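Local coordinates for MW1564 protein (Staphylococcus aureus, PDB 3NTV) that probably transfers a methyl group from S-adenosylmethionine to a hydroxyl of its substrate, as a putative caffeoyl-CoA O-methyltransferase with a Rossmann-like fold, at residues A[172-184]-A[194-208]. Sequence-based numbering, arbitrary orientation. Where two conformers were deposited one is given.
Sequences VITDNVLYHGFVS and VRQMVKKVQDYNEWL
In the Rossmann-like methyltransferase core, the loop that leaves the C-terminal end of strand 170-175 packs on helix 192-209, which lies against the sheet. At the strand end Thr174 and Tyr204 reach toward each other from opposite directions: OG1 of Thr174 lies 2.7 Å from OH of Tyr204 in a hydrogen bond that either hydroxyl could donate, while CG2 of the threonine sits 3.4 Å from CE2 of the ring. The next residue on the helix, Asn205, donates through ND2 to Val177 O over 2.9 Å, in the plane of its own amide and onto a carbonyl lone pair. The same nitrogen bonds Tyr28 OH of the second subunit, so one amide nitrogen of the helix holds both the turn and the second subunit. Val201 CG1 lies against the type I turn from Asn176 to Tyr179, 3.2 Å from Val177 O. Beyond it Tyr179, its CG swung anti to the backbone N (chi1 -164°), lays one ring face on the helix, with Met197 CB 3.5 Å from the ring centroid and almost on its normal. The chain of this selenomethionine bends beyond CG, leaving its selenium oblique to the ring in a Met-aromatic contact, and CD2 of His180 covers the other face off-centre. Val194 CG1 serves two rings, reaching the edge of Tyr179 and lying over a face of Phe182, 4.0 Å from that centroid. Val198 CG2 meets Phe182 CB and its CG1 meets Val183 CA, both at 3.8 Å. Two hydrogen bonds made by helix side chains hold the strand end and turn, whereas the farther loop relies on less directional CH-pi and aliphatic packing.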
loop_
_atom_site.group_PDB
_atom_site.type_symbol
_atom_site.label_atom_id
_atom_site.label_comp_id
_atom_site.label_asym_id
_atom_site.label_seq_id
_atom_site.Cartn_x
_atom_site.Cartn_y
_atom_site.Cartn_z
ATOM N N VAL A 172 9.511 -7.067 -5.080
ATOM C CA VAL A 172 9.702 -6.316 -6.322
ATOM C C VAL A 172 8.604 -5.253 -6.280
ATOM O O VAL A 172 7.403 -5.595 -6.208
ATOM C CB VAL A 172 9.633 -7.109 -7.643
ATOM C CG1 VAL A 172 9.924 -6.179 -8.843
ATOM C CG2 VAL A 172 10.614 -8.267 -7.629
ATOM N N ILE A 173 9.018 -3.981 -6.294
ATOM C CA ILE A 173 8.084 -2.858 -6.321
ATOM C C ILE A 173 8.121 -2.287 -7.743
ATOM O O ILE A 173 9.184 -1.851 -8.213
ATOM C CB ILE A 173 8.459 -1.763 -5.280
ATOM C CG1 ILE A 173 8.563 -2.337 -3.827
ATOM C CG2 ILE A 173 7.461 -0.595 -5.371
ATOM C CD1 ILE A 173 7.391 -3.125 -3.375
ATOM N N THR A 174 6.987 -2.334 -8.448
ATOM C CA THR A 174 6.939 -1.791 -9.812
ATOM C C THR A 174 6.095 -0.530 -9.824
ATOM O O THR A 174 4.891 -0.578 -9.524
ATOM C CB THR A 174 6.409 -2.794 -10.864
ATOM O OG1 THR A 174 7.059 -4.063 -10.752
ATOM C CG2 THR A 174 6.598 -2.269 -12.279
ATOM N N ASP A 175 6.716 0.587 -10.214
ATOM C CA ASP A 175 6.011 1.853 -10.368
ATOM C C ASP A 175 5.472 1.975 -11.788
ATOM O O ASP A 175 5.946 1.285 -12.695
ATOM C CB ASP A 175 6.944 3.041 -10.064
ATOM C CG ASP A 175 6.232 4.338 -9.719
ATOM O OD1 ASP A 175 4.984 4.314 -9.550
ATOM O OD2 ASP A 175 6.905 5.380 -9.656
ATOM N N ASN A 176 4.493 2.874 -11.972
ATOM C CA ASN A 176 3.963 3.228 -13.277
ATOM C C ASN A 176 3.253 2.100 -14.005
ATOM O O ASN A 176 3.272 2.048 -15.233
ATOM C CB ASN A 176 5.076 3.874 -14.118
ATOM C CG ASN A 176 4.621 4.924 -15.089
ATOM O OD1 ASN A 176 3.509 5.468 -15.006
ATOM N ND2 ASN A 176 5.482 5.208 -16.036
ATOM N N VAL A 177 2.548 1.248 -13.250
ATOM C CA VAL A 177 1.787 0.127 -13.829
ATOM C C VAL A 177 0.479 0.594 -14.506
ATOM O O VAL A 177 -0.174 -0.200 -15.185
ATOM C CB VAL A 177 1.620 -1.097 -12.896
ATOM C CG1 VAL A 177 2.975 -1.726 -12.578
ATOM C CG2 VAL A 177 0.868 -0.727 -11.622
ATOM N N LEU A 178 0.135 1.887 -14.365
ATOM C CA LEU A 178 -1.014 2.484 -15.070
ATOM C C LEU A 178 -0.537 3.482 -16.147
ATOM O O LEU A 178 -1.364 4.183 -16.724
ATOM C CB LEU A 178 -1.977 3.195 -14.083
ATOM C CG LEU A 178 -2.764 2.306 -13.098
ATOM C CD1 LEU A 178 -3.573 3.160 -12.154
ATOM C CD2 LEU A 178 -3.712 1.350 -13.822
ATOM N N TYR A 179 0.790 3.521 -16.451
ATOM C CA TYR A 179 1.402 4.487 -17.380
ATOM C C TYR A 179 0.812 5.888 -17.216
ATOM O O TYR A 179 0.133 6.408 -18.105
ATOM C CB TYR A 179 1.494 4.045 -18.877
ATOM C CG TYR A 179 2.482 4.931 -19.627
ATOM C CD1 TYR A 179 2.049 5.825 -20.605
ATOM C CD2 TYR A 179 3.817 5.007 -19.228
ATOM C CE1 TYR A 179 2.930 6.736 -21.199
ATOM C CE2 TYR A 179 4.705 5.902 -19.822
ATOM C CZ TYR A 179 4.265 6.748 -20.823
ATOM O OH TYR A 179 5.172 7.604 -21.408
ATOM N N HIS A 180 0.956 6.444 -16.006
ATOM C CA HIS A 180 0.485 7.786 -15.653
ATOM C C HIS A 180 -1.043 7.948 -15.754
ATOM O O HIS A 180 -1.542 9.075 -15.818
ATOM C CB HIS A 180 1.234 8.844 -16.493
ATOM C CG HIS A 180 2.722 8.680 -16.500
ATOM N ND1 HIS A 180 3.489 8.973 -15.381
ATOM C CD2 HIS A 180 3.540 8.280 -17.498
ATOM C CE1 HIS A 180 4.742 8.748 -15.743
ATOM N NE2 HIS A 180 4.818 8.321 -17.006
ATOM N N GLY A 181 -1.761 6.827 -15.777
ATOM C CA GLY A 181 -3.215 6.807 -15.893
ATOM C C GLY A 181 -3.715 6.643 -17.314
ATOM O O GLY A 181 -4.927 6.616 -17.535
ATOM N N PHE A 182 -2.790 6.515 -18.286
ATOM C CA PHE A 182 -3.144 6.370 -19.705
ATOM C C PHE A 182 -3.662 5.024 -20.121
ATOM O O PHE A 182 -4.254 4.947 -21.192
ATOM C CB PHE A 182 -1.973 6.742 -20.619
ATOM C CG PHE A 182 -1.670 8.212 -20.694
ATOM C CD1 PHE A 182 -2.569 9.093 -21.290
ATOM C CD2 PHE A 182 -0.440 8.703 -20.283
ATOM C CE1 PHE A 182 -2.277 10.456 -21.380
ATOM C CE2 PHE A 182 -0.141 10.060 -20.392
ATOM C CZ PHE A 182 -1.064 10.928 -20.933
ATOM N N VAL A 183 -3.410 3.952 -19.344
ATOM C CA VAL A 183 -3.819 2.588 -19.722
ATOM C C VAL A 183 -5.233 2.396 -20.290
ATOM O O VAL A 183 -5.389 1.627 -21.253
ATOM C CB VAL A 183 -3.436 1.484 -18.705
ATOM C CG1 VAL A 183 -1.926 1.310 -18.625
ATOM C CG2 VAL A 183 -4.033 1.764 -17.337
ATOM N N SER A 184 -6.237 3.104 -19.720
ATOM C CA SER A 184 -7.639 2.996 -20.149
ATOM C C SER A 184 -8.180 4.270 -20.824
ATOM O O SER A 184 -9.366 4.332 -21.170
ATOM C CB SER A 184 -8.517 2.619 -18.959
ATOM O OG SER A 184 -8.123 1.375 -18.402
ATOM N N VAL A 194 2.878 7.324 -26.480
ATOM C CA VAL A 194 2.017 6.941 -25.341
ATOM C C VAL A 194 1.387 5.575 -25.617
ATOM O O VAL A 194 1.430 4.708 -24.757
ATOM C CB VAL A 194 0.979 8.036 -24.998
ATOM C CG1 VAL A 194 -0.036 7.540 -23.970
ATOM C CG2 VAL A 194 1.682 9.282 -24.483
ATOM N N ARG A 195 0.904 5.337 -26.856
ATOM C CA ARG A 195 0.355 4.019 -27.209
ATOM C C ARG A 195 1.361 2.896 -27.060
ATOM O O ARG A 195 1.024 1.843 -26.508
ATOM C CB ARG A 195 -0.233 4.021 -28.628
ATOM C CG ARG A 195 -1.476 4.879 -28.696
ATOM C CD ARG A 195 -2.231 4.723 -30.010
ATOM N NE ARG A 195 -1.434 5.052 -31.203
ATOM C CZ ARG A 195 -1.317 6.269 -31.726
ATOM N NH1 ARG A 195 -1.888 7.312 -31.136
ATOM N NH2 ARG A 195 -0.610 6.457 -32.835
ATOM N N GLN A 196 2.608 3.120 -27.509
ATOM C CA GLN A 196 3.673 2.116 -27.409
ATOM C C GLN A 196 3.961 1.809 -25.924
ATOM O O GLN A 196 4.126 0.647 -25.564
ATOM C CB GLN A 196 4.955 2.613 -28.085
ATOM C CG GLN A 196 4.870 2.653 -29.607
ATOM C CD GLN A 196 6.162 3.163 -30.184
ATOM O OE1 GLN A 196 6.435 4.368 -30.207
ATOM N NE2 GLN A 196 7.005 2.247 -30.625
HETATM N N MSE A 197 3.976 2.850 -25.076
HETATM C CA MSE A 197 4.224 2.697 -23.637
HETATM C C MSE A 197 3.088 1.988 -22.924
HETATM O O MSE A 197 3.333 1.145 -22.061
HETATM C CB MSE A 197 4.530 4.048 -22.990
HETATM C CG MSE A 197 5.807 4.693 -23.528
HETATM SE SE MSE A 197 7.433 3.650 -23.137
HETATM C CE MSE A 197 7.655 2.799 -24.903
ATOM N N VAL A 198 1.835 2.313 -23.292
ATOM C CA VAL A 198 0.649 1.653 -22.726
ATOM C C VAL A 198 0.730 0.159 -23.068
ATOM O O VAL A 198 0.537 -0.676 -22.183
ATOM C CB VAL A 198 -0.662 2.330 -23.194
ATOM C CG1 VAL A 198 -1.895 1.485 -22.842
ATOM C CG2 VAL A 198 -0.801 3.724 -22.599
ATOM N N LYS A 199 1.069 -0.184 -24.336
ATOM C CA LYS A 199 1.199 -1.584 -24.737
ATOM C C LYS A 199 2.271 -2.306 -23.914
ATOM O O LYS A 199 2.041 -3.422 -23.458
ATOM C CB LYS A 199 1.522 -1.691 -26.244
ATOM C CG LYS A 199 0.931 -2.935 -26.889
ATOM C CD LYS A 199 1.750 -3.423 -28.081
ATOM C CE LYS A 199 1.348 -4.817 -28.518
ATOM N NZ LYS A 199 1.773 -5.864 -27.548
ATOM N N LYS A 200 3.436 -1.669 -23.720
ATOM C CA LYS A 200 4.530 -2.248 -22.940
ATOM C C LYS A 200 4.090 -2.514 -21.480
ATOM O O LYS A 200 4.330 -3.596 -20.962
ATOM C CB LYS A 200 5.747 -1.291 -22.952
ATOM C CG LYS A 200 6.959 -1.834 -22.186
ATOM C CD LYS A 200 7.934 -0.704 -21.802
ATOM C CE LYS A 200 8.760 -0.238 -22.962
ATOM N NZ LYS A 200 9.809 0.724 -22.518
ATOM N N VAL A 201 3.443 -1.538 -20.859
ATOM C CA VAL A 201 3.008 -1.610 -19.456
ATOM C C VAL A 201 1.930 -2.673 -19.303
ATOM O O VAL A 201 1.999 -3.499 -18.389
ATOM C CB VAL A 201 2.594 -0.207 -18.942
ATOM C CG1 VAL A 201 1.839 -0.284 -17.634
ATOM C CG2 VAL A 201 3.830 0.687 -18.778
ATOM N N GLN A 202 0.954 -2.692 -20.232
ATOM C CA GLN A 202 -0.078 -3.724 -20.180
ATOM C C GLN A 202 0.516 -5.107 -20.329
ATOM O O GLN A 202 0.118 -6.003 -19.574
ATOM C CB GLN A 202 -1.185 -3.467 -21.208
ATOM C CG GLN A 202 -2.046 -2.233 -20.868
ATOM C CD GLN A 202 -3.087 -1.915 -21.935
ATOM O OE1 GLN A 202 -3.962 -1.058 -21.741
ATOM N NE2 GLN A 202 -2.965 -2.503 -23.112
ATOM N N ASP A 203 1.467 -5.297 -21.286
ATOM C CA ASP A 203 2.156 -6.580 -21.463
ATOM C C ASP A 203 2.913 -6.964 -20.177
ATOM O O ASP A 203 2.861 -8.116 -19.758
ATOM C CB ASP A 203 3.130 -6.530 -22.654
ATOM C CG ASP A 203 2.435 -6.514 -24.004
ATOM O OD1 ASP A 203 1.185 -6.691 -24.038
ATOM O OD2 ASP A 203 3.130 -6.328 -25.026
ATOM N N TYR A 204 3.628 -5.998 -19.569
ATOM C CA TYR A 204 4.366 -6.233 -18.321
ATOM C C TYR A 204 3.421 -6.712 -17.225
ATOM O O TYR A 204 3.729 -7.700 -16.570
ATOM C CB TYR A 204 5.100 -4.946 -17.873
ATOM C CG TYR A 204 5.839 -5.084 -16.559
ATOM C CD1 TYR A 204 7.189 -5.423 -16.528
ATOM C CD2 TYR A 204 5.182 -4.900 -15.345
ATOM C CE1 TYR A 204 7.877 -5.553 -15.318
ATOM C CE2 TYR A 204 5.860 -5.032 -14.129
ATOM C CZ TYR A 204 7.214 -5.338 -14.124
ATOM O OH TYR A 204 7.923 -5.439 -12.948
ATOM N N ASN A 205 2.304 -6.011 -17.013
ATOM C CA ASN A 205 1.336 -6.386 -15.965
ATOM C C ASN A 205 0.805 -7.814 -16.121
ATOM O O ASN A 205 0.776 -8.573 -15.154
ATOM C CB ASN A 205 0.205 -5.384 -15.884
ATOM C CG ASN A 205 0.667 -4.013 -15.454
ATOM O OD1 ASN A 205 1.765 -3.835 -14.881
ATOM N ND2 ASN A 205 -0.121 -3.010 -15.774
ATOM N N GLU A 206 0.399 -8.178 -17.350
ATOM C CA GLU A 206 -0.119 -9.519 -17.642
ATOM C C GLU A 206 0.955 -10.569 -17.426
ATOM O O GLU A 206 0.667 -11.629 -16.898
ATOM C CB GLU A 206 -0.625 -9.597 -19.094
ATOM C CG GLU A 206 -1.861 -8.767 -19.377
ATOM C CD GLU A 206 -3.195 -9.287 -18.865
ATOM O OE1 GLU A 206 -4.155 -8.485 -18.830
ATOM O OE2 GLU A 206 -3.290 -10.487 -18.514
ATOM N N TRP A 207 2.189 -10.289 -17.846
ATOM C CA TRP A 207 3.286 -11.236 -17.698
ATOM C C TRP A 207 3.608 -11.413 -16.191
ATOM O O TRP A 207 3.824 -12.533 -15.731
ATOM C CB TRP A 207 4.494 -10.705 -18.473
ATOM C CG TRP A 207 5.755 -11.470 -18.258
ATOM C CD1 TRP A 207 6.178 -12.571 -18.944
ATOM C CD2 TRP A 207 6.790 -11.153 -17.321
ATOM N NE1 TRP A 207 7.409 -12.972 -18.477
ATOM C CE2 TRP A 207 7.821 -12.100 -17.499
ATOM C CE3 TRP A 207 6.961 -10.131 -16.366
ATOM C CZ2 TRP A 207 8.993 -12.080 -16.735
ATOM C CZ3 TRP A 207 8.129 -10.102 -15.623
ATOM C CH2 TRP A 207 9.119 -11.080 -15.795
ATOM N N LEU A 208 3.593 -10.307 -15.435
ATOM C CA LEU A 208 3.893 -10.337 -14.000
ATOM C C LEU A 208 2.930 -11.207 -13.201
ATOM O O LEU A 208 3.384 -12.037 -12.409
ATOM C CB LEU A 208 3.929 -8.917 -13.444
ATOM C CG LEU A 208 4.185 -8.754 -11.932
ATOM C CD1 LEU A 208 5.545 -9.307 -11.557
ATOM C CD2 LEU A 208 4.086 -7.291 -11.563
#